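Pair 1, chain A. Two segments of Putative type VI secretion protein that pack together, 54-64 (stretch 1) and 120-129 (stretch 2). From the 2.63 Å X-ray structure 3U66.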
# COMPACT_ATOMS: atom_id res chain seq x y z
N GLY A 54 -14.22 -15.38 -4.97
CA GLY A 54 -14.74 -15.92 -3.72
C GLY A 54 -14.28 -15.25 -2.44
O GLY A 54 -14.62 -15.73 -1.35
N PHE A 55 -13.49 -14.16 -2.55
CA PHE A 55 -13.02 -13.42 -1.38
C PHE A 55 -14.15 -12.65 -0.72
O PHE A 55 -14.99 -12.07 -1.41
CB PHE A 55 -11.87 -12.45 -1.73
CG PHE A 55 -10.61 -13.15 -2.17
CD1 PHE A 55 -9.72 -13.66 -1.23
CD2 PHE A 55 -10.32 -13.32 -3.52
CE1 PHE A 55 -8.57 -14.32 -1.64
CE2 PHE A 55 -9.16 -13.98 -3.92
CZ PHE A 55 -8.29 -14.47 -2.98
N SER A 56 -14.17 -12.66 0.63
CA SER A 56 -15.18 -11.96 1.44
C SER A 56 -15.05 -10.43 1.27
O SER A 56 -14.00 -9.95 0.84
CB SER A 56 -15.01 -12.33 2.91
OG SER A 56 -13.80 -11.81 3.45
N GLN A 57 -16.10 -9.68 1.63
CA GLN A 57 -16.08 -8.22 1.57
C GLN A 57 -14.97 -7.67 2.46
O GLN A 57 -14.26 -6.74 2.05
CB GLN A 57 -17.44 -7.65 1.98
CG GLN A 57 -17.89 -6.48 1.10
CD GLN A 57 -19.11 -6.80 0.28
OE1 GLN A 57 -19.56 -7.95 0.23
NE2 GLN A 57 -19.69 -5.79 -0.35
N LYS A 58 -14.80 -8.26 3.65
CA LYS A 58 -13.80 -7.93 4.67
C LYS A 58 -12.39 -7.89 4.09
O LYS A 58 -11.71 -6.87 4.19
CB LYS A 58 -13.83 -9.01 5.77
CG LYS A 58 -14.90 -8.84 6.84
CD LYS A 58 -14.70 -9.75 8.06
CE LYS A 58 -13.42 -9.49 8.83
NZ LYS A 58 -13.32 -8.10 9.33
N SER A 59 -11.95 -9.01 3.51
CA SER A 59 -10.65 -9.20 2.86
C SER A 59 -10.46 -8.40 1.56
O SER A 59 -9.40 -7.80 1.36
CB SER A 59 -10.45 -10.69 2.57
OG SER A 59 -10.84 -11.48 3.68
N SER A 60 -11.49 -8.34 0.71
CA SER A 60 -11.50 -7.53 -0.51
C SER A 60 -11.29 -6.06 -0.17
O SER A 60 -10.41 -5.44 -0.75
CB SER A 60 -12.82 -7.71 -1.27
OG SER A 60 -13.04 -9.06 -1.63
N ASP A 61 -12.01 -5.56 0.87
CA ASP A 61 -11.90 -4.19 1.34
C ASP A 61 -10.54 -3.80 1.92
O ASP A 61 -10.09 -2.70 1.64
CB ASP A 61 -13.09 -3.78 2.22
CG ASP A 61 -14.42 -3.67 1.47
OD1 ASP A 61 -14.41 -3.25 0.27
OD2 ASP A 61 -15.47 -3.98 2.07
N ILE A 62 -9.87 -4.69 2.68
CA ILE A 62 -8.52 -4.42 3.20
C ILE A 62 -7.48 -4.41 2.05
O ILE A 62 -6.66 -3.49 1.97
CB ILE A 62 -8.10 -5.24 4.48
CG1 ILE A 62 -6.58 -5.21 4.77
CG2 ILE A 62 -8.54 -6.68 4.40
CD1 ILE A 62 -5.98 -3.92 5.13
N MSE A 63 -7.57 -5.40 1.14
CA MSE A 63 -6.68 -5.49 -0.03
C MSE A 63 -6.80 -4.25 -0.93
O MSE A 63 -5.77 -3.68 -1.32
CB MSE A 63 -6.99 -6.75 -0.84
CG MSE A 63 -6.32 -7.99 -0.28
SE MSE A 63 -7.16 -9.60 -1.01
CE MSE A 63 -5.76 -10.46 -1.51
N LEU A 64 -8.04 -3.80 -1.21
CA LEU A 64 -8.33 -2.63 -2.02
C LEU A 64 -7.93 -1.33 -1.31
O LEU A 64 -7.54 -0.38 -1.99
CB LEU A 64 -9.80 -2.60 -2.43
CG LEU A 64 -10.20 -3.59 -3.53
CD1 LEU A 64 -11.67 -3.91 -3.45
CD2 LEU A 64 -9.83 -3.06 -4.91
N PRO A 120 -4.71 -14.93 10.10
CA PRO A 120 -5.21 -13.97 9.10
C PRO A 120 -5.12 -14.54 7.68
O PRO A 120 -4.25 -15.37 7.42
CB PRO A 120 -4.29 -12.76 9.29
CG PRO A 120 -3.06 -13.29 9.89
CD PRO A 120 -3.46 -14.46 10.73
N ASP A 121 -6.02 -14.08 6.77
CA ASP A 121 -6.03 -14.54 5.38
C ASP A 121 -4.65 -14.27 4.74
O ASP A 121 -4.17 -13.13 4.71
CB ASP A 121 -7.16 -13.87 4.58
CG ASP A 121 -7.52 -14.49 3.23
OD1 ASP A 121 -6.70 -15.27 2.70
OD2 ASP A 121 -8.60 -14.16 2.69
N VAL A 122 -4.00 -15.36 4.30
CA VAL A 122 -2.68 -15.34 3.68
C VAL A 122 -2.62 -14.35 2.48
O VAL A 122 -1.65 -13.61 2.35
CB VAL A 122 -2.16 -16.78 3.37
CG1 VAL A 122 -3.08 -17.52 2.40
CG2 VAL A 122 -0.72 -16.78 2.87
N ALA A 123 -3.71 -14.29 1.69
CA ALA A 123 -3.87 -13.37 0.55
C ALA A 123 -3.79 -11.90 0.99
O ALA A 123 -3.09 -11.12 0.34
CB ALA A 123 -5.17 -13.66 -0.18
N VAL A 124 -4.45 -11.54 2.12
CA VAL A 124 -4.45 -10.20 2.70
C VAL A 124 -3.02 -9.83 3.13
O VAL A 124 -2.55 -8.76 2.76
CB VAL A 124 -5.49 -10.07 3.86
CG1 VAL A 124 -5.36 -8.75 4.62
CG2 VAL A 124 -6.91 -10.25 3.34
N LEU A 125 -2.33 -10.74 3.87
CA LEU A 125 -0.94 -10.56 4.34
C LEU A 125 0.02 -10.38 3.18
O LEU A 125 1.01 -9.66 3.33
CB LEU A 125 -0.46 -11.76 5.19
CG LEU A 125 -1.05 -12.00 6.58
CD1 LEU A 125 -0.29 -13.08 7.28
CD2 LEU A 125 -1.04 -10.75 7.44
N THR A 126 -0.24 -11.07 2.04
CA THR A 126 0.58 -10.99 0.83
C THR A 126 0.48 -9.57 0.26
O THR A 126 1.51 -8.94 0.02
CB THR A 126 0.18 -12.09 -0.17
OG1 THR A 126 0.36 -13.36 0.45
CG2 THR A 126 0.96 -12.01 -1.48
N CYS A 127 -0.75 -9.07 0.11
CA CYS A 127 -1.03 -7.74 -0.42
C CYS A 127 -0.44 -6.63 0.43
O CYS A 127 0.09 -5.66 -0.12
CB CYS A 127 -2.53 -7.55 -0.63
SG CYS A 127 -3.19 -8.54 -1.99
N LEU A 128 -0.47 -6.79 1.77
CA LEU A 128 0.10 -5.84 2.73
C LEU A 128 1.64 -5.82 2.63
O LEU A 128 2.26 -4.77 2.85
CB LEU A 128 -0.38 -6.14 4.16
CG LEU A 128 -1.87 -5.93 4.46
CD1 LEU A 128 -2.23 -6.45 5.82
CD2 LEU A 128 -2.27 -4.46 4.33
N CYS A 129 2.24 -6.97 2.28
CA CYS A 129 3.69 -7.10 2.09
C CYS A 129 4.06 -6.44 0.77
O CYS A 129 5.05 -5.71 0.69
CB CYS A 129 4.12 -8.56 2.12
SG CYS A 129 4.16 -9.28 3.78

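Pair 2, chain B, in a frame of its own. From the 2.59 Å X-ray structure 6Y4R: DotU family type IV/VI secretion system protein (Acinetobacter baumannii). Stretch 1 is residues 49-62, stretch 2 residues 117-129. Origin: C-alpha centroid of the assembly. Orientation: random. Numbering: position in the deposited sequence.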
# COMPACT_ATOMS: atom_id res chain seq x y z
N GLN B 49 -2.65 12.63 15.83
CA GLN B 49 -4.08 12.75 16.03
C GLN B 49 -4.86 12.42 14.76
O GLN B 49 -5.98 12.90 14.59
CB GLN B 49 -4.44 14.15 16.55
CG GLN B 49 -3.51 14.63 17.70
CD GLN B 49 -4.20 14.98 18.99
OE1 GLN B 49 -5.37 14.69 19.19
NE2 GLN B 49 -3.45 15.61 19.90
N PHE B 50 -4.28 11.62 13.85
CA PHE B 50 -5.07 11.12 12.74
C PHE B 50 -6.09 10.11 13.27
O PHE B 50 -5.81 9.37 14.22
CB PHE B 50 -4.21 10.43 11.68
CG PHE B 50 -3.28 11.35 10.92
CD1 PHE B 50 -3.64 11.84 9.68
CD2 PHE B 50 -2.04 11.69 11.44
CE1 PHE B 50 -2.79 12.67 8.97
CE2 PHE B 50 -1.18 12.52 10.73
CZ PHE B 50 -1.56 13.01 9.50
N SER B 51 -7.25 10.05 12.62
CA SER B 51 -8.31 9.16 13.07
C SER B 51 -7.87 7.71 12.92
O SER B 51 -7.04 7.37 12.07
CB SER B 51 -9.59 9.41 12.28
OG SER B 51 -9.59 8.67 11.07
N ALA B 52 -8.46 6.85 13.76
CA ALA B 52 -8.14 5.42 13.74
C ALA B 52 -8.44 4.78 12.40
O ALA B 52 -7.77 3.82 12.01
CB ALA B 52 -8.91 4.70 14.85
N ASP B 53 -9.44 5.28 11.66
CA ASP B 53 -9.72 4.69 10.35
C ASP B 53 -8.66 5.10 9.32
O ASP B 53 -8.27 4.27 8.49
CB ASP B 53 -11.11 5.08 9.85
CG ASP B 53 -12.18 4.84 10.89
OD1 ASP B 53 -12.76 3.73 10.91
OD2 ASP B 53 -12.47 5.77 11.67
N ASP B 54 -8.17 6.34 9.39
CA ASP B 54 -7.09 6.76 8.48
C ASP B 54 -5.84 5.92 8.70
O ASP B 54 -5.25 5.41 7.74
CB ASP B 54 -6.76 8.25 8.65
CG ASP B 54 -7.76 9.18 7.94
OD1 ASP B 54 -8.78 8.69 7.39
OD2 ASP B 54 -7.50 10.42 7.89
N ILE B 55 -5.46 5.71 9.97
CA ILE B 55 -4.29 4.88 10.28
C ILE B 55 -4.51 3.46 9.78
O ILE B 55 -3.63 2.86 9.13
CB ILE B 55 -4.01 4.89 11.80
CG1 ILE B 55 -3.49 6.25 12.30
CG2 ILE B 55 -3.02 3.76 12.18
CD1 ILE B 55 -3.88 6.51 13.75
N HIS B 56 -5.69 2.91 10.07
CA HIS B 56 -6.02 1.53 9.68
C HIS B 56 -5.97 1.38 8.17
O HIS B 56 -5.43 0.39 7.65
CB HIS B 56 -7.42 1.19 10.22
CG HIS B 56 -7.96 -0.15 9.83
ND1 HIS B 56 -7.76 -1.29 10.58
CD2 HIS B 56 -8.68 -0.54 8.75
CE1 HIS B 56 -8.36 -2.32 10.00
NE2 HIS B 56 -8.91 -1.90 8.87
N ASP B 57 -6.53 2.34 7.43
CA ASP B 57 -6.62 2.18 5.98
C ASP B 57 -5.32 2.49 5.27
O ASP B 57 -5.06 1.91 4.21
CB ASP B 57 -7.75 3.04 5.39
CG ASP B 57 -9.13 2.57 5.81
OD1 ASP B 57 -10.09 3.38 5.81
OD2 ASP B 57 -9.25 1.37 6.16
N ALA B 58 -4.48 3.38 5.81
CA ALA B 58 -3.16 3.60 5.23
C ALA B 58 -2.29 2.37 5.38
O ALA B 58 -1.66 1.90 4.43
CB ALA B 58 -2.50 4.82 5.87
N LYS B 59 -2.26 1.79 6.58
CA LYS B 59 -1.53 0.55 6.76
C LYS B 59 -2.10 -0.59 5.91
O LYS B 59 -1.34 -1.42 5.39
CB LYS B 59 -1.52 0.17 8.24
CG LYS B 59 -1.21 -1.28 8.50
CD LYS B 59 -0.47 -1.46 9.80
CE LYS B 59 -1.41 -1.63 10.97
NZ LYS B 59 -0.66 -1.33 12.22
N TYR B 60 -3.43 -0.64 5.74
CA TYR B 60 -4.03 -1.70 4.93
C TYR B 60 -3.57 -1.60 3.47
O TYR B 60 -3.23 -2.61 2.84
CB TYR B 60 -5.56 -1.63 5.02
CG TYR B 60 -6.28 -2.67 4.17
CD1 TYR B 60 -6.51 -2.46 2.81
CD2 TYR B 60 -6.71 -3.87 4.73
CE1 TYR B 60 -7.13 -3.41 2.03
CE2 TYR B 60 -7.34 -4.83 3.96
CZ TYR B 60 -7.56 -4.60 2.61
OH TYR B 60 -8.19 -5.57 1.86
N ALA B 61 -3.59 -0.39 2.92
CA ALA B 61 -3.17 -0.16 1.54
C ALA B 61 -1.70 -0.49 1.36
O ALA B 61 -1.31 -1.05 0.33
CB ALA B 61 -3.43 1.30 1.15
N PHE B 62 -0.86 -0.12 2.33
CA PHE B 62 0.56 -0.41 2.20
C PHE B 62 0.83 -1.91 2.24
O PHE B 62 1.72 -2.41 1.54
CB PHE B 62 1.35 0.30 3.30
CG PHE B 62 2.81 -0.05 3.33
CD1 PHE B 62 3.74 0.80 2.74
CD2 PHE B 62 3.27 -1.21 3.95
CE1 PHE B 62 5.10 0.49 2.77
CE2 PHE B 62 4.63 -1.52 3.97
CZ PHE B 62 5.54 -0.67 3.39
N GLU B 117 -12.62 15.23 4.11
CA GLU B 117 -12.53 14.71 5.46
C GLU B 117 -11.63 13.49 5.58
O GLU B 117 -11.19 13.17 6.69
CB GLU B 117 -13.92 14.39 6.02
CG GLU B 117 -14.83 15.62 6.14
CD GLU B 117 -16.05 15.60 5.23
OE1 GLU B 117 -16.59 14.50 4.99
OE2 GLU B 117 -16.49 16.69 4.81
N ARG B 118 -11.42 12.73 4.50
CA ARG B 118 -10.50 11.60 4.55
C ARG B 118 -9.41 11.68 3.48
O ARG B 118 -8.86 10.65 3.07
CB ARG B 118 -11.25 10.27 4.49
CG ARG B 118 -12.32 10.21 5.57
CD ARG B 118 -12.18 9.05 6.51
NE ARG B 118 -12.41 7.73 5.94
CZ ARG B 118 -11.63 6.68 6.12
NH1 ARG B 118 -11.99 5.53 5.60
NH2 ARG B 118 -10.51 6.81 6.81
N LEU B 119 -9.04 12.92 3.11
CA LEU B 119 -8.09 13.15 2.02
C LEU B 119 -6.69 12.68 2.36
O LEU B 119 -5.92 12.36 1.45
CB LEU B 119 -8.08 14.63 1.65
CG LEU B 119 -6.93 15.22 0.83
CD1 LEU B 119 -7.00 14.80 -0.60
CD2 LEU B 119 -6.96 16.74 0.93
N ALA B 120 -6.33 12.66 3.65
CA ALA B 120 -5.03 12.10 4.02
C ALA B 120 -4.97 10.62 3.69
O ALA B 120 -3.98 10.13 3.13
CB ALA B 120 -4.72 12.35 5.50
N ALA B 121 -6.03 9.87 4.02
CA ALA B 121 -6.07 8.47 3.63
C ALA B 121 -6.09 8.31 2.11
O ALA B 121 -5.41 7.42 1.57
CB ALA B 121 -7.32 7.79 4.22
N LEU B 122 -6.80 9.19 1.41
CA LEU B 122 -6.98 8.98 -0.03
C LEU B 122 -5.71 9.27 -0.80
O LEU B 122 -5.47 8.66 -1.84
CB LEU B 122 -8.19 9.78 -0.53
CG LEU B 122 -8.48 9.93 -2.03
CD1 LEU B 122 -9.09 8.63 -2.54
CD2 LEU B 122 -9.47 11.05 -2.23
N GLU B 123 -4.86 10.17 -0.28
CA GLU B 123 -3.55 10.41 -0.88
C GLU B 123 -2.66 9.17 -0.83
O GLU B 123 -1.84 8.96 -1.73
CB GLU B 123 -2.87 11.56 -0.14
CG GLU B 123 -3.07 12.95 -0.73
CD GLU B 123 -2.87 14.04 0.31
OE1 GLU B 123 -2.69 13.68 1.49
OE2 GLU B 123 -2.78 15.24 -0.05
N VAL B 124 -2.78 8.37 0.24
CA VAL B 124 -2.06 7.10 0.36
C VAL B 124 -2.56 6.09 -0.67
O VAL B 124 -1.77 5.42 -1.35
CB VAL B 124 -2.16 6.56 1.81
CG1 VAL B 124 -1.68 5.12 1.90
CG2 VAL B 124 -1.36 7.43 2.77
N PHE B 125 -3.89 5.94 -0.80
CA PHE B 125 -4.41 4.96 -1.75
C PHE B 125 -4.05 5.32 -3.19
O PHE B 125 -3.83 4.42 -4.00
CB PHE B 125 -5.92 4.81 -1.64
CG PHE B 125 -6.36 3.81 -0.59
CD1 PHE B 125 -6.12 4.03 0.74
CD2 PHE B 125 -7.02 2.65 -0.96
CE1 PHE B 125 -6.54 3.11 1.69
CE2 PHE B 125 -7.42 1.73 -0.02
CZ PHE B 125 -7.19 1.97 1.31
N HIS B 126 -4.01 6.62 -3.52
CA HIS B 126 -3.56 7.05 -4.84
C HIS B 126 -2.08 6.74 -5.05
O HIS B 126 -1.68 6.26 -6.12
CB HIS B 126 -3.82 8.55 -5.00
CG HIS B 126 -3.26 9.15 -6.26
ND1 HIS B 126 -2.19 10.02 -6.24
CD2 HIS B 126 -3.64 9.05 -7.55
CE1 HIS B 126 -1.93 10.41 -7.48
NE2 HIS B 126 -2.79 9.84 -8.30
N TYR B 127 -1.26 6.99 -4.03
CA TYR B 127 0.18 6.76 -4.14
C TYR B 127 0.53 5.28 -4.24
O TYR B 127 1.51 4.92 -4.90
CB TYR B 127 0.89 7.41 -2.95
CG TYR B 127 2.37 7.53 -3.13
CD1 TYR B 127 2.90 8.30 -4.15
CD2 TYR B 127 3.24 6.93 -2.24
CE1 TYR B 127 4.28 8.41 -4.31
CE2 TYR B 127 4.62 7.05 -2.39
CZ TYR B 127 5.13 7.79 -3.43
OH TYR B 127 6.49 7.91 -3.59
N CYS B 128 -0.24 4.40 -3.61
CA CYS B 128 -0.06 2.97 -3.84
C CYS B 128 -0.41 2.62 -5.28
O CYS B 128 0.18 1.70 -5.87
CB CYS B 128 -0.92 2.18 -2.86
SG CYS B 128 -0.40 2.40 -1.14
N LEU B 129 -1.39 3.31 -5.87
CA LEU B 129 -1.70 3.07 -7.27
C LEU B 129 -0.57 3.55 -8.20
O LEU B 129 -0.23 2.84 -9.15
CB LEU B 129 -3.04 3.72 -7.64
CG LEU B 129 -4.29 3.10 -6.98
CD1 LEU B 129 -5.51 4.02 -7.03
CD2 LEU B 129 -4.61 1.76 -7.63

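The sharpest difference lies at the N-terminal end of the second helix, where A:Asp121 in pair 1 matches B:Arg118 in pair 2. B:Arg118 reaches across to the first helix and forms two salt bridges. Its NH2 donates to B:Asp54 OD1 at 2.6 Å, and its NH1 donates to B:Asp57 OD1 at 2.9 Å. Both carboxylate oxygens lie at the edge of the guanidinium, near its plane. Pair 1 has no hydrogen bond across the stretches. A:Asp121 caps its own helix, with OD1 accepting from A:Ala123 N at 3.3 Å, while A:Asp121 OD2 lies 3.6 Å from A:Ser59 OG.

The backbone frame is the same. In each pair two helices run side by side in the same direction, 6° apart in pair 1 and 3° in pair 2. Their axes approach to 9.4 Å and 9.1 Å. Fourteen central residues superpose with an RMSD of 0.6 Å.

The lead-in to the first helix is also shared. A:Gly54 and B:Gln49 match, and each closes a preceding helix with positive phi in a Schellman motif. A:Ser56 and B:Ser51 match as N-caps. B:Ser51 OG accepts from B:Asp54 N at 3.2 Å; the equivalent bond from A:Ser59 N to A:Ser56 OG is weak, at 3.4 Å. A:Ser59 OG also donates to A:Ser56 OG at 3.0 Å.

The matched aromatics, A:Phe55 and B:Phe50, both have chi1 in the m well and both meet a matched alanine. A:Phe55 CE1 lies 3.8 Å from A:Ala123 CB. B:Phe50 CE1 lies 4.0 Å from B:Ala120 CB, which sits at the ring edge.

Further along, the two pairs fill the space differently. A:Ile62 matches B:Asp57. The isoleucine makes apolar contacts, with CG1 3.7 Å from A:Val124 CG1 and CD1 3.8 Å from A:Leu128 CD2. The aspartate holds the arginine, while B:Asp57 CB lies 3.9 Å from B:Phe125 CE1. B:Phe125 is the counterpart of A:Leu128, so each pair keeps a large apolar residue there.

A:Met63, a selenomethionine, matches B:Ala58. Its long side chain starts sideways, but its end comes nearer the second helix. A:Met63 CE lies 3.5 Å from A:Ala123 CB and 3.2 Å from A:Cys127 SG. B:Ala58 has no such reach. Its CB lies 4.1 Å from B:Val124 CG1, and that valine matches A:Cys127. Three residues earlier on the second helix, A:Val124 matches the smaller B:Ala121. A:Val124 CG2 touches A:Ser59 CB at 3.6 Å, whereas B:Ala121 CB lies 3.6 Å from B:Asp54 OD1.

B:Ala61, which has no matched position in pair 1, sits with CB 3.8 Å from the centroid of the B:Phe125 ring, over one face, a CH-pi contact. Pair 1 joins its helices mainly through apolar side chains; pair 2 adds a charged clasp at one end.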